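PDB 6XSO: cellulase from Uncultured bacterium, which hydrolyses internal linkages of beta-glucans as a broad-specificity endoglucanase of glycoside hydrolase family 5, probably also accepting xylan. Local coordinates for residues G307-S312 against F329-D334; V62-L67 against S357-S362. One frame throughout, in Å; residues are numbered along the deposited sequence.

Contact 1. Residues G307-S312 against F329-D334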
ATOM      1  N   GLY A 307       5.223  -0.270  -1.338  1.00 17.35           N
ATOM      2  CA  GLY A 307       4.281  -0.620  -0.292  1.00 17.56           C
ATOM      3  C   GLY A 307       4.002  -2.087  -0.157  1.00 17.86           C
ATOM      4  O   GLY A 307       3.331  -2.483   0.799  1.00 17.68           O
ATOM      5  N   GLU A 308       4.454  -2.888  -1.118  1.00 17.30           N
ATOM      6  CA  GLU A 308       4.485  -4.331  -0.975  1.00 16.98           C
ATOM      7  C   GLU A 308       5.718  -4.825  -1.699  1.00 17.07           C
ATOM      8  O   GLU A 308       6.000  -4.380  -2.812  1.00 17.81           O
ATOM      9  CB  GLU A 308       3.302  -5.042  -1.650  1.00 17.63           C
ATOM     10  CG  GLU A 308       1.935  -4.634  -1.140  1.00 17.15           C
ATOM     11  CD  GLU A 308       0.798  -5.335  -1.846  1.00 17.90           C
ATOM     12  OE1 GLU A 308       1.044  -6.332  -2.576  1.00 19.15           O
ATOM     13  OE2 GLU A 308      -0.361  -4.905  -1.624  1.00 19.51           O
ATOM     14  N   TRP A 309       6.450  -5.745  -1.065  1.00 17.50           N
ATOM     15  CA  TRP A 309       7.485  -6.476  -1.778  1.00 18.55           C
ATOM     16  C   TRP A 309       7.698  -7.846  -1.155  1.00 19.34           C
ATOM     17  O   TRP A 309       7.334  -8.104  -0.003  1.00 18.89           O
ATOM     18  CB  TRP A 309       8.815  -5.721  -1.816  1.00 18.28           C
ATOM     19  CG  TRP A 309       9.496  -5.610  -0.451  1.00 17.05           C
ATOM     20  CD1 TRP A 309       9.084  -4.841   0.606  1.00 19.02           C
ATOM     21  CD2 TRP A 309      10.693  -6.274  -0.017  1.00 17.91           C
ATOM     22  NE1 TRP A 309       9.948  -4.989   1.671  1.00 17.92           N
ATOM     23  CE2 TRP A 309      10.940  -5.856   1.312  1.00 18.06           C
ATOM     24  CE3 TRP A 309      11.572  -7.179  -0.615  1.00 19.73           C
ATOM     25  CZ2 TRP A 309      12.031  -6.303   2.042  1.00 18.08           C
ATOM     26  CZ3 TRP A 309      12.672  -7.614   0.114  1.00 18.73           C
ATOM     27  CH2 TRP A 309      12.884  -7.176   1.425  1.00 20.05           C
ATOM     28  N   SER A 310       8.294  -8.715  -1.971  1.00 19.59           N
ATOM     29  CA  SER A 310       8.796 -10.048  -1.648  1.00 19.38           C
ATOM     30  C   SER A 310       9.433 -10.487  -2.970  1.00 20.41           C
ATOM     31  O   SER A 310       9.845  -9.636  -3.769  1.00 22.39           O
ATOM     32  CB  SER A 310       7.722 -10.983  -1.132  1.00 19.85           C
ATOM     33  OG  SER A 310       8.333 -12.223  -0.767  1.00 20.60           O
ATOM     34  N   THR A 311       9.520 -11.785  -3.235  1.00 21.35           N
ATOM     35  CA  THR A 311       9.974 -12.252  -4.537  1.00 20.71           C
ATOM     36  C   THR A 311       8.780 -12.758  -5.330  1.00 22.09           C
ATOM     37  O   THR A 311       7.667 -12.880  -4.816  1.00 22.56           O
ATOM     38  CB  THR A 311      11.006 -13.373  -4.422  1.00 21.70           C
ATOM     39  OG1 THR A 311      10.365 -14.526  -3.862  1.00 26.40           O
ATOM     40  CG2 THR A 311      12.169 -12.936  -3.570  1.00 22.62           C
ATOM     41  N   SER A 312       9.035 -13.090  -6.595  1.00 23.23           N
ATOM     42  CA  SER A 312       7.957 -13.478  -7.492  1.00 22.24           C
ATOM     43  C   SER A 312       7.276 -14.769  -7.070  1.00 25.89           C
ATOM     44  O   SER A 312       6.143 -15.018  -7.484  1.00 25.73           O
ATOM     45  CB  SER A 312       8.507 -13.642  -8.909  1.00 23.32           C
ATOM     46  OG  SER A 312       9.415 -14.735  -8.969  1.00 24.93           O
ATOM     47  N   PHE A 329      17.721 -14.107   0.969  1.00 20.86           N
ATOM     48  CA  PHE A 329      18.272 -13.215   1.982  1.00 20.87           C
ATOM     49  C   PHE A 329      19.296 -12.246   1.388  1.00 22.38           C
ATOM     50  O   PHE A 329      19.378 -11.094   1.826  1.00 22.75           O
ATOM     51  CB  PHE A 329      18.882 -14.037   3.123  1.00 22.35           C
ATOM     52  CG  PHE A 329      17.864 -14.711   4.040  1.00 22.21           C
ATOM     53  CD1 PHE A 329      16.497 -14.618   3.840  1.00 23.68           C
ATOM     54  CD2 PHE A 329      18.302 -15.433   5.125  1.00 25.89           C
ATOM     55  CE1 PHE A 329      15.600 -15.244   4.719  1.00 24.51           C
ATOM     56  CE2 PHE A 329      17.411 -16.044   5.994  1.00 26.22           C
ATOM     57  CZ  PHE A 329      16.084 -15.961   5.794  1.00 25.48           C
ATOM     58  N   GLN A 330      20.093 -12.694   0.412  0.53 22.42           N
ATOM     59  CA  GLN A 330      21.014 -11.776  -0.255  0.53 20.96           C
ATOM     60  C   GLN A 330      20.245 -10.731  -1.049  0.53 23.24           C
ATOM     61  O   GLN A 330      20.658  -9.566  -1.126  0.53 21.81           O
ATOM     62  CB  GLN A 330      21.958 -12.554  -1.169  0.53 23.03           C
ATOM     63  CG  GLN A 330      22.774 -13.597  -0.438  0.53 24.38           C
ATOM     64  CD  GLN A 330      23.440 -14.575  -1.388  0.53 23.73           C
ATOM     65  OE1 GLN A 330      24.109 -14.173  -2.346  0.53 28.06           O
ATOM     66  NE2 GLN A 330      23.252 -15.867  -1.137  0.53 30.66           N
ATOM     67  N   PHE A 331      19.120 -11.136  -1.642  1.00 21.60           N
ATOM     68  CA  PHE A 331      18.245 -10.196  -2.331  1.00 20.82           C
ATOM     69  C   PHE A 331      17.688  -9.171  -1.350  1.00 18.63           C
ATOM     70  O   PHE A 331      17.700  -7.961  -1.623  1.00 20.44           O
ATOM     71  CB  PHE A 331      17.117 -10.973  -3.044  1.00 19.55           C
ATOM     72  CG  PHE A 331      15.893 -10.143  -3.342  1.00 20.37           C
ATOM     73  CD1 PHE A 331      15.927  -9.187  -4.336  1.00 20.23           C
ATOM     74  CD2 PHE A 331      14.727 -10.319  -2.623  1.00 21.81           C
ATOM     75  CE1 PHE A 331      14.819  -8.412  -4.614  1.00 18.75           C
ATOM     76  CE2 PHE A 331      13.617  -9.539  -2.881  1.00 21.98           C
ATOM     77  CZ  PHE A 331      13.661  -8.596  -3.886  1.00 18.95           C
ATOM     78  N   VAL A 332      17.189  -9.649  -0.195  1.00 20.30           N
ATOM     79  CA  VAL A 332      16.660  -8.768   0.853  1.00 19.54           C
ATOM     80  C   VAL A 332      17.698  -7.726   1.245  1.00 21.36           C
ATOM     81  O   VAL A 332      17.408  -6.523   1.326  1.00 20.66           O
ATOM     82  CB  VAL A 332      16.226  -9.608   2.073  1.00 19.67           C
ATOM     83  CG1 VAL A 332      16.107  -8.758   3.333  1.00 19.64           C
ATOM     84  CG2 VAL A 332      14.944 -10.377   1.764  1.00 18.56           C
ATOM     85  N   ASP A 333      18.906  -8.180   1.570  1.00 20.48           N
ATOM     86  CA  ASP A 333      19.939  -7.257   2.018  1.00 21.99           C
ATOM     87  C   ASP A 333      20.096  -6.107   1.031  1.00 20.50           C
ATOM     88  O   ASP A 333      20.159  -4.935   1.416  1.00 21.44           O
ATOM     89  CB  ASP A 333      21.287  -7.982   2.107  1.00 22.27           C
ATOM     90  CG  ASP A 333      21.391  -8.944   3.275  1.00 23.86           C
ATOM     91  OD1 ASP A 333      20.501  -8.989   4.131  1.00 22.01           O
ATOM     92  OD2 ASP A 333      22.407  -9.678   3.328  1.00 26.34           O
ATOM     93  N   ASP A 334      20.210  -6.444  -0.256  1.00 20.26           N
ATOM     94  CA  ASP A 334      20.504  -5.435  -1.272  1.00 21.08           C
ATOM     95  C   ASP A 334      19.282  -4.574  -1.587  1.00 22.47           C
ATOM     96  O   ASP A 334      19.419  -3.369  -1.841  1.00 20.92           O
ATOM     97  CB  ASP A 334      21.037  -6.120  -2.529  1.00 20.90           C
ATOM     98  CG  ASP A 334      21.280  -5.138  -3.664  1.00 20.96           C
ATOM     99  OD1 ASP A 334      22.317  -4.427  -3.608  1.00 24.47           O
ATOM    100  OD2 ASP A 334      20.428  -5.103  -4.588  1.00 21.70           O
TER
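W309 meets F331 and V332 where the seventh strand of a TIM barrel, 304-309, is backed by helix 325-341, the long helix that comes after it in the chain. Follow F331 outward: its CB points toward 307-312, and CG, anti to the backbone N (chi1 158°), sets the ring heading for the T311 methyl and the indole edge. F331 runs antiparallel to the W309 and T311 side chains, alongside each. On the ring, CD2 lies 3.8 Å from CG2 of T311. One atom further, CE2 touches that same methyl and also sits near the indole plane, at its edge, 3.7 Å from CZ3 of W309. CZ, at the tip, reaches CE3 of W309 and the carbonyl O of S310. The six-membered ring of W309 and the ring of F331 are set obliquely, their planes at 63°. V332 crosses the indole at about a right angle and brings CG2 to within 3.8 Å of W309 CH2. W309 also stacks on F335 and meets Y348 edge-to-face, while OG1 of T311 is hydrogen-bonded to D320. An alanine in place of W309 would probably open a gap beside F331 CE2 and V332 CG2 and leave the phenyl ring freer to turn. No hydrogen bond spans the two segments, and the buried carbonyl O of S310, 3.9 Å from F331 CE2, has no hydrogen-bond partner in the model.

Contact 2. Residues V62-L67 against S357-S362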
ATOM      1  N   VAL A  62      -8.230 -12.742  14.434  1.00 28.97           N
ATOM      2  CA  VAL A  62      -8.539 -11.391  14.892  1.00 27.43           C
ATOM      3  C   VAL A  62      -7.273 -10.751  15.442  1.00 25.58           C
ATOM      4  O   VAL A  62      -6.599 -11.318  16.311  1.00 28.64           O
ATOM      5  CB  VAL A  62      -9.666 -11.427  15.935  1.00 31.18           C
ATOM      6  CG1 VAL A  62      -9.851 -10.060  16.579  1.00 29.99           C
ATOM      7  CG2 VAL A  62     -10.978 -11.882  15.285  1.00 34.18           C
ATOM      8  N   THR A  63      -6.944  -9.567  14.933  1.00 25.76           N
ATOM      9  CA  THR A  63      -5.662  -8.943  15.239  1.00 24.57           C
ATOM     10  C   THR A  63      -5.663  -8.431  16.679  1.00 24.97           C
ATOM     11  O   THR A  63      -6.682  -7.950  17.183  1.00 28.19           O
ATOM     12  CB  THR A  63      -5.443  -7.776  14.289  1.00 25.52           C
ATOM     13  OG1 THR A  63      -5.561  -8.197  12.912  1.00 25.60           O
ATOM     14  CG2 THR A  63      -4.049  -7.155  14.441  1.00 24.97           C
ATOM     15  N   LYS A  64      -4.518  -8.541  17.345  1.00 25.41           N
ATOM     16  CA  LYS A  64      -4.340  -8.087  18.715  1.00 27.34           C
ATOM     17  C   LYS A  64      -3.158  -7.137  18.794  1.00 25.68           C
ATOM     18  O   LYS A  64      -2.242  -7.194  17.965  1.00 25.93           O
ATOM     19  CB  LYS A  64      -4.086  -9.257  19.673  1.00 29.62           C
ATOM     20  CG  LYS A  64      -5.304 -10.138  19.854  1.00 32.04           C
ATOM     21  CD  LYS A  64      -5.134 -11.112  20.986  1.00 45.79           C
ATOM     22  CE  LYS A  64      -4.147 -12.199  20.634  1.00 40.87           C
ATOM     23  NZ  LYS A  64      -3.891 -13.053  21.833  1.00 38.62           N
ATOM     24  N   PRO A  65      -3.123  -6.274  19.821  1.00 26.43           N
ATOM     25  CA  PRO A  65      -2.085  -5.230  19.834  1.00 27.50           C
ATOM     26  C   PRO A  65      -0.684  -5.763  20.055  1.00 23.66           C
ATOM     27  O   PRO A  65       0.285  -5.128  19.620  1.00 25.90           O
ATOM     28  CB  PRO A  65      -2.541  -4.282  20.954  1.00 25.72           C
ATOM     29  CG  PRO A  65      -3.472  -5.091  21.799  1.00 31.24           C
ATOM     30  CD  PRO A  65      -4.165  -6.026  20.839  1.00 30.26           C
ATOM     31  N   GLU A  66      -0.551  -6.915  20.708  0.55 23.77           N
ATOM     32  CA  GLU A  66       0.771  -7.436  21.026  0.55 25.29           C
ATOM     33  C   GLU A  66       1.575  -7.737  19.769  0.55 25.05           C
ATOM     34  O   GLU A  66       2.806  -7.609  19.776  0.55 25.35           O
ATOM     35  CB  GLU A  66       0.608  -8.679  21.892  0.55 25.90           C
ATOM     36  CG  GLU A  66       0.143  -8.395  23.314  0.55 24.23           C
ATOM     37  CD  GLU A  66      -1.308  -7.929  23.468  0.55 31.29           C
ATOM     38  OE1 GLU A  66      -2.207  -8.300  22.659  0.55 23.22           O
ATOM     39  OE2 GLU A  66      -1.541  -7.189  24.448  0.55 40.04           O
ATOM     40  N   LEU A  67       0.906  -8.150  18.693  1.00 24.48           N
ATOM     41  CA  LEU A  67       1.595  -8.376  17.427  1.00 22.36           C
ATOM     42  C   LEU A  67       2.470  -7.185  17.046  1.00 23.69           C
ATOM     43  O   LEU A  67       3.589  -7.356  16.556  1.00 22.04           O
ATOM     44  CB  LEU A  67       0.574  -8.635  16.315  1.00 21.97           C
ATOM     45  CG  LEU A  67       1.104  -8.727  14.890  1.00 23.14           C
ATOM     46  CD1 LEU A  67       2.039  -9.913  14.700  1.00 23.80           C
ATOM     47  CD2 LEU A  67      -0.104  -8.800  13.910  1.00 24.67           C
ATOM     48  N   SER A 357       0.229 -17.741  14.420  1.00 27.14           N
ATOM     49  CA  SER A 357       1.448 -17.208  15.019  1.00 26.52           C
ATOM     50  C   SER A 357       1.240 -15.778  15.494  1.00 29.36           C
ATOM     51  O   SER A 357       1.839 -15.351  16.487  1.00 25.89           O
ATOM     52  CB  SER A 357       2.610 -17.279  14.028  1.00 26.25           C
ATOM     53  OG  SER A 357       2.934 -18.630  13.729  1.00 31.88           O
ATOM     54  N   ARG A 358       0.389 -15.026  14.802  1.00 24.66           N
ATOM     55  CA  ARG A 358       0.144 -13.647  15.197  1.00 23.49           C
ATOM     56  C   ARG A 358      -0.501 -13.546  16.572  1.00 25.55           C
ATOM     57  O   ARG A 358      -0.332 -12.538  17.266  1.00 28.03           O
ATOM     58  CB  ARG A 358      -0.779 -12.988  14.168  1.00 24.03           C
ATOM     59  CG  ARG A 358      -0.180 -12.797  12.808  1.00 22.96           C
ATOM     60  CD  ARG A 358      -1.206 -12.143  11.904  1.00 23.35           C
ATOM     61  NE  ARG A 358      -0.742 -11.908  10.537  1.00 21.17           N
ATOM     62  CZ  ARG A 358      -1.512 -11.355   9.603  1.00 20.70           C
ATOM     63  NH1 ARG A 358      -2.740 -10.968   9.940  1.00 22.93           N
ATOM     64  NH2 ARG A 358      -1.064 -11.177   8.368  1.00 20.85           N
ATOM     65  N   THR A 359      -1.283 -14.549  16.964  1.00 25.86           N
ATOM     66  CA  THR A 359      -1.999 -14.522  18.230  1.00 25.83           C
ATOM     67  C   THR A 359      -1.072 -14.752  19.412  1.00 27.14           C
ATOM     68  O   THR A 359      -1.414 -14.382  20.543  1.00 31.17           O
ATOM     69  CB  THR A 359      -3.093 -15.589  18.163  1.00 27.88           C
ATOM     70  OG1 THR A 359      -3.810 -15.428  16.924  1.00 28.02           O
ATOM     71  CG2 THR A 359      -4.049 -15.476  19.336  1.00 30.94           C
ATOM     72  N   MET A 360       0.116 -15.306  19.163  1.00 27.86           N
ATOM     73  CA  MET A 360       0.987 -15.683  20.277  1.00 26.44           C
ATOM     74  C   MET A 360       1.469 -14.467  21.056  1.00 26.82           C
ATOM     75  O   MET A 360       1.266 -14.419  22.283  1.00 31.68           O
ATOM     76  CB  MET A 360       2.107 -16.597  19.773  1.00 34.71           C
ATOM     77  CG  MET A 360       1.589 -17.979  19.392  1.00 35.26           C
ATOM     78  SD  MET A 360       2.805 -19.044  18.599  1.00 39.14           S
ATOM     79  CE  MET A 360       3.816 -19.484  20.015  1.00 47.13           C
ATOM     80  N   PRO A 361       2.136 -13.480  20.446  1.00 27.23           N
ATOM     81  CA  PRO A 361       2.608 -13.412  19.062  1.00 27.04           C
ATOM     82  C   PRO A 361       3.994 -14.035  18.911  1.00 24.50           C
ATOM     83  O   PRO A 361       4.754 -14.076  19.872  1.00 27.56           O
ATOM     84  CB  PRO A 361       2.678 -11.903  18.814  1.00 28.51           C
ATOM     85  CG  PRO A 361       3.134 -11.369  20.150  1.00 28.24           C
ATOM     86  CD  PRO A 361       2.457 -12.246  21.192  1.00 29.04           C
ATOM     87  N   SER A 362       4.312 -14.457  17.685  1.00 25.25           N
ATOM     88  CA  SER A 362       5.582 -15.109  17.406  1.00 24.91           C
ATOM     89  C   SER A 362       5.841 -14.985  15.919  1.00 24.98           C
ATOM     90  O   SER A 362       4.901 -14.974  15.120  1.00 24.81           O
ATOM     91  CB  SER A 362       5.519 -16.592  17.781  1.00 25.14           C
ATOM     92  OG  SER A 362       6.735 -17.270  17.525  1.00 29.44           O
TER
HETATM   93  O   HOH W   1      -4.120 -12.552  16.694  1.00 26.92           O
HETATM   94  O   HOH W   2      -4.360 -10.806  12.289  1.00 22.81           O
HETATM   95  O   HOH W   3      -2.520 -10.469  16.417  1.00 25.98           O
HETATM   96  O   HOH W   4      -1.322 -11.397  21.891  1.00 44.06           O
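K64 and T359 face each other with their CA atoms 6.9 Å apart, and the backbones draw closer at L67 and P361, whose CA atoms are 5.4 Å apart. In this TIM barrel the loop after strand 345-349 lies against the N-terminal end of helix 66-73 and the loop leading into it. Segment 357-362 is a compact turn: O of S357 accepts the N-H groups of M360 and S362 from opposite faces of its carbonyl plane, and the peptide bond before P361 is cis. P361 packs against the helix, its CB 3.9 Å from CA of L67 and its CG 3.8 Å from the carbonyl O of E66. The K64 chain bends at chi3 (-72°) and crosses T359. NZ gives the one direct hydrogen bond between the segments, to O of T359 at 3.1 Å, arriving in the carbonyl plane on a lone pair with a C=O...N angle of 137°. Deeper in, the methyls of L67 rest against the extended aliphatic part of R358, CD2 being 4.1 Å from R358 CD; both residues also touch W33 of strand 31-34. The guanidinium beyond is bonded to T38, G36 O and S353 O. Water 2 approaches it at the edge, in plane, taking a bond from NH1 and giving one to OG1 of T63. Three more waters span the segments: water 3 accepts from N of K64 and donates to O of R358, water 1 links O of V62 with OG1 of T359, and water 4 donates to the T359 O that NZ also uses and weakly to E66 OE1. Water thus supplements the one bond from NZ, and R358, though buried, is probably kept charged by its protein partners and water 2.

How the contacts relate
Both contacts belong to one eight-stranded parallel barrel, but their centres are 24 Å apart and their nearest atoms about 12 Å, without touching. Along the chain, contact 1 is nested inside the long loop that contact 2 closes. The first ties strand 304-309 to helix 325-341, a local link over 16 intervening residues. The second brings the loop after strand 345-349 against the start of helix 66-73, 290 residues away, near where the last strand lies beside strand 31-34 to close the barrel. Helix 366-377 follows that loop and packs on V332 of contact 1. Contact 1 therefore lies within one strand-helix unit, whereas contact 2 joins early and late parts of the barrel.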